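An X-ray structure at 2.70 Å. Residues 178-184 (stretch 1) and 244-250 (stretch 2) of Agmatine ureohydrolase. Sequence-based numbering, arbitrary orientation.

Stretch 1 178-184: SIGIRSV
Stretch 2 (244-250) PEPFGLA

Two segments far apart in the chain meet here through one long arginine and a leucine lying against the Ile179-Gly180 backbone, burying 353 Å² in all. Ser178 to Gly180 belong to a strand that begins earlier in the chain, and from Arg182 on the stretch is loop or turn; stretch 2 is irregular throughout, until Ala250 takes the N-cap position before a helix. The register is antiparallel in sense: Gly180 lies beside Leu249, with CA atoms 6.0 Å apart, and Arg182 beside Glu245, with CA atoms 7.6 Å apart.

Ser178 (phi/psi -137/122, chi1 t) is extended and out of reach. Ile179 (-112/139, rotamer mt) sets its CA-to-CB bond sideways and its end leads away, yet Ile179 CG2 still lies 4.5 Å from Leu249 CD1, a loose apolar contact; the Ile179 O to Leu249 CD1 distance is 3.8 Å.

Gly180 turns to 107/-6, where a CB would jam against the preceding carbonyl oxygen. An ideal CB on Gly180 would also sit 2.7 Å from Leu249 CD1, so glycine is required twice over. The bare backbone lets Leu249 (-80/159, mt) close in, its CD2 3.6 Å from Gly180 CA.

Ile181 (-60/141, chi1 81°, chi2 88°) points away and makes no contact. Arg182 (-156/9) points toward stretch 2 with chi1 p, chi2 t, chi3 t and chi4 -80°, an extended reach that carries the guanidinium among backbone carbonyls. Glu245 O accepts from both NE and NH2 of Arg182, each at 2.8 Å, a fork lying near the guanidinium plane. Arg182 NE also makes a weak bond to Pro246 O at 3.0 Å, bent to 127°. Arg182 NH1 donates to Gly180 O at 2.8 Å, so the side chain bonds to its own stretch as well as to the other segment.

The carbonyls are presented by Glu245 at -140/112, Pro246 at -62/167 and Phe247 at 66/47, a left-handed conformation. Phe247 O comes within 3.2 Å of Arg182 CD, while the Phe247 ring (chi1 -36°, chi2 -55°) leads away. Gly248 (-100/-169) lies over one guanidinium face, its CA 3.3 Å from Arg182 CZ; an ideal CB on Gly248 would fall 2.5 Å from Arg182 NH2, so this close approach of the backbone to the guanidinium leaves no room for a CB.

Ser183 (-145/110, chi1 t) also points toward stretch 2, and its OG donates weakly to Glu245 OE2 at 3.5 Å. Glu245, with chi1 -75°, chi2 -82° and chi3 -20°, places the acceptor. Val184 (-137/135, chi1 t) then passes out of reach.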

ATOM      1  N   SER B 178      12.092  33.244   0.418  1.00 55.91           N
ATOM      2  CA  SER B 178      11.464  31.917   0.412  1.00 55.12           C
ATOM      3  C   SER B 178      10.558  31.750  -0.800  1.00 54.61           C
ATOM      4  O   SER B 178       9.641  32.531  -0.995  1.00 55.66           O
ATOM      5  CB  SER B 178      10.678  31.707   1.696  1.00 55.31           C
ATOM      6  OG  SER B 178      10.321  30.355   1.851  1.00 55.79           O
ATOM      7  N   ILE B 179      10.831  30.747  -1.620  1.00 53.83           N
ATOM      8  CA  ILE B 179      10.180  30.602  -2.912  1.00 53.58           C
ATOM      9  C   ILE B 179       9.236  29.414  -3.024  1.00 53.44           C
ATOM     10  O   ILE B 179       9.539  28.297  -2.555  1.00 52.99           O
ATOM     11  CB  ILE B 179      11.223  30.462  -4.027  1.00 53.44           C
ATOM     12  CG1 ILE B 179      12.134  31.681  -4.048  1.00 54.41           C
ATOM     13  CG2 ILE B 179      10.538  30.308  -5.385  1.00 53.15           C
ATOM     14  CD1 ILE B 179      13.091  31.681  -5.217  1.00 57.00           C
ATOM     15  N   GLY B 180       8.101  29.647  -3.682  1.00 53.80           N
ATOM     16  CA  GLY B 180       7.118  28.583  -3.943  1.00 53.17           C
ATOM     17  C   GLY B 180       5.875  28.702  -3.082  1.00 53.53           C
ATOM     18  O   GLY B 180       4.902  27.976  -3.268  1.00 53.25           O
ATOM     19  N   ILE B 181       5.896  29.644  -2.144  1.00 54.22           N
ATOM     20  CA  ILE B 181       4.848  29.716  -1.121  1.00 54.61           C
ATOM     21  C   ILE B 181       3.425  29.922  -1.703  1.00 53.69           C
ATOM     22  O   ILE B 181       3.249  30.618  -2.682  1.00 51.89           O
ATOM     23  CB  ILE B 181       5.200  30.737   0.035  1.00 55.57           C
ATOM     24  CG1 ILE B 181       4.882  32.147  -0.377  1.00 56.11           C
ATOM     25  CG2 ILE B 181       6.666  30.608   0.526  1.00 55.47           C
ATOM     26  CD1 ILE B 181       3.479  32.470  -0.057  1.00 58.80           C
ATOM     27  N   ARG B 182       2.446  29.247  -1.099  1.00 53.84           N
ATOM     28  CA  ARG B 182       1.056  29.207  -1.583  1.00 53.72           C
ATOM     29  C   ARG B 182       0.077  28.901  -0.472  1.00 54.50           C
ATOM     30  O   ARG B 182      -1.101  28.665  -0.728  1.00 54.74           O
ATOM     31  CB  ARG B 182       0.875  28.173  -2.700  1.00 52.61           C
ATOM     32  CG  ARG B 182       1.233  26.733  -2.362  1.00 50.15           C
ATOM     33  CD  ARG B 182       1.471  25.966  -3.672  1.00 52.00           C
ATOM     34  NE  ARG B 182       1.999  24.603  -3.520  1.00 51.91           N
ATOM     35  CZ  ARG B 182       3.284  24.299  -3.294  1.00 52.46           C
ATOM     36  NH1 ARG B 182       4.190  25.271  -3.190  1.00 50.14           N
ATOM     37  NH2 ARG B 182       3.673  23.020  -3.165  1.00 49.87           N
ATOM     38  N   SER B 183       0.575  28.895   0.757  1.00 55.80           N
ATOM     39  CA  SER B 183      -0.223  28.592   1.950  1.00 57.54           C
ATOM     40  C   SER B 183       0.267  29.451   3.120  1.00 59.20           C
ATOM     41  O   SER B 183       1.375  29.244   3.642  1.00 58.93           O
ATOM     42  CB  SER B 183      -0.136  27.079   2.291  1.00 57.00           C
ATOM     43  OG  SER B 183      -0.635  26.754   3.587  1.00 56.30           O
ATOM     44  N   VAL B 184      -0.559  30.419   3.523  1.00 61.57           N
ATOM     45  CA  VAL B 184      -0.178  31.395   4.549  1.00 63.47           C
ATOM     46  C   VAL B 184      -1.318  31.618   5.502  1.00 64.55           C
ATOM     47  O   VAL B 184      -2.448  31.765   5.084  1.00 65.06           O
ATOM     48  CB  VAL B 184       0.211  32.767   3.931  1.00 64.46           C
ATOM     49  CG1 VAL B 184       0.682  33.776   5.028  1.00 65.28           C
ATOM     50  CG2 VAL B 184       1.281  32.594   2.846  1.00 63.36           C
ATOM     51  N   PRO B 244       1.211  18.295   1.957  1.00 46.81           N
ATOM     52  CA  PRO B 244       1.144  18.539   0.536  1.00 47.17           C
ATOM     53  C   PRO B 244       0.349  19.780   0.247  1.00 47.56           C
ATOM     54  O   PRO B 244      -0.613  20.061   0.967  1.00 48.69           O
ATOM     55  CB  PRO B 244       0.396  17.310  -0.007  1.00 46.97           C
ATOM     56  CG  PRO B 244       0.102  16.446   1.153  1.00 46.97           C
ATOM     57  CD  PRO B 244       0.269  17.248   2.380  1.00 46.40           C
ATOM     58  N   GLU B 245       0.751  20.514  -0.785  1.00 47.84           N
ATOM     59  CA  GLU B 245       0.020  21.704  -1.254  1.00 48.42           C
ATOM     60  C   GLU B 245       0.009  21.744  -2.788  1.00 48.77           C
ATOM     61  O   GLU B 245       1.056  21.943  -3.414  1.00 48.43           O
ATOM     62  CB  GLU B 245       0.640  22.978  -0.693  1.00 47.92           C
ATOM     63  CG  GLU B 245       0.324  23.216   0.755  1.00 49.36           C
ATOM     64  CD  GLU B 245      -1.038  23.848   0.969  1.00 51.24           C
ATOM     65  OE1 GLU B 245      -1.568  24.445  -0.001  1.00 52.99           O
ATOM     66  OE2 GLU B 245      -1.566  23.767   2.108  1.00 50.51           O
ATOM     67  N   PRO B 246      -1.176  21.550  -3.400  1.00 49.15           N
ATOM     68  CA  PRO B 246      -1.240  21.525  -4.872  1.00 49.25           C
ATOM     69  C   PRO B 246      -0.810  22.861  -5.450  1.00 49.88           C
ATOM     70  O   PRO B 246      -0.697  23.867  -4.688  1.00 49.72           O
ATOM     71  CB  PRO B 246      -2.721  21.259  -5.169  1.00 49.46           C
ATOM     72  CG  PRO B 246      -3.265  20.668  -3.893  1.00 49.21           C
ATOM     73  CD  PRO B 246      -2.489  21.303  -2.773  1.00 48.84           C
ATOM     74  N   PHE B 247      -0.575  22.863  -6.774  1.00 49.90           N
ATOM     75  CA  PHE B 247      -0.142  24.075  -7.529  1.00 50.65           C
ATOM     76  C   PHE B 247       1.261  24.538  -7.101  1.00 50.97           C
ATOM     77  O   PHE B 247       1.471  25.731  -6.837  1.00 52.88           O
ATOM     78  CB  PHE B 247      -1.114  25.263  -7.357  1.00 50.49           C
ATOM     79  CG  PHE B 247      -2.587  24.882  -7.260  1.00 49.82           C
ATOM     80  CD1 PHE B 247      -3.200  24.119  -8.250  1.00 47.10           C
ATOM     81  CD2 PHE B 247      -3.366  25.353  -6.194  1.00 47.85           C
ATOM     82  CE1 PHE B 247      -4.539  23.800  -8.155  1.00 48.45           C
ATOM     83  CE2 PHE B 247      -4.714  25.049  -6.090  1.00 47.34           C
ATOM     84  CZ  PHE B 247      -5.312  24.265  -7.075  1.00 48.54           C
ATOM     85  N   GLY B 248       2.208  23.602  -7.020  1.00 49.56           N
ATOM     86  CA  GLY B 248       3.542  23.902  -6.512  1.00 48.03           C
ATOM     87  C   GLY B 248       4.532  24.101  -7.641  1.00 47.63           C
ATOM     88  O   GLY B 248       4.144  24.217  -8.800  1.00 47.10           O
ATOM     89  N   LEU B 249       5.814  24.144  -7.289  1.00 46.91           N
ATOM     90  CA  LEU B 249       6.881  24.352  -8.256  1.00 46.44           C
ATOM     91  C   LEU B 249       7.190  23.057  -8.961  1.00 46.09           C
ATOM     92  O   LEU B 249       6.890  21.967  -8.454  1.00 45.24           O
ATOM     93  CB  LEU B 249       8.165  24.819  -7.550  1.00 46.76           C
ATOM     94  CG  LEU B 249       8.046  25.918  -6.499  1.00 46.37           C
ATOM     95  CD1 LEU B 249       9.294  25.990  -5.621  1.00 43.33           C
ATOM     96  CD2 LEU B 249       7.726  27.248  -7.189  1.00 47.41           C
ATOM     97  N   ALA B 250       7.815  23.176 -10.131  1.00 46.01           N
ATOM     98  CA  ALA B 250       8.221  21.999 -10.887  1.00 45.42           C
ATOM     99  C   ALA B 250       9.493  21.443 -10.261  1.00 44.54           C
ATOM    100  O   ALA B 250      10.273  22.178  -9.692  1.00 44.90           O
ATOM    101  CB  ALA B 250       8.423  22.361 -12.355  1.00 44.42           C
TER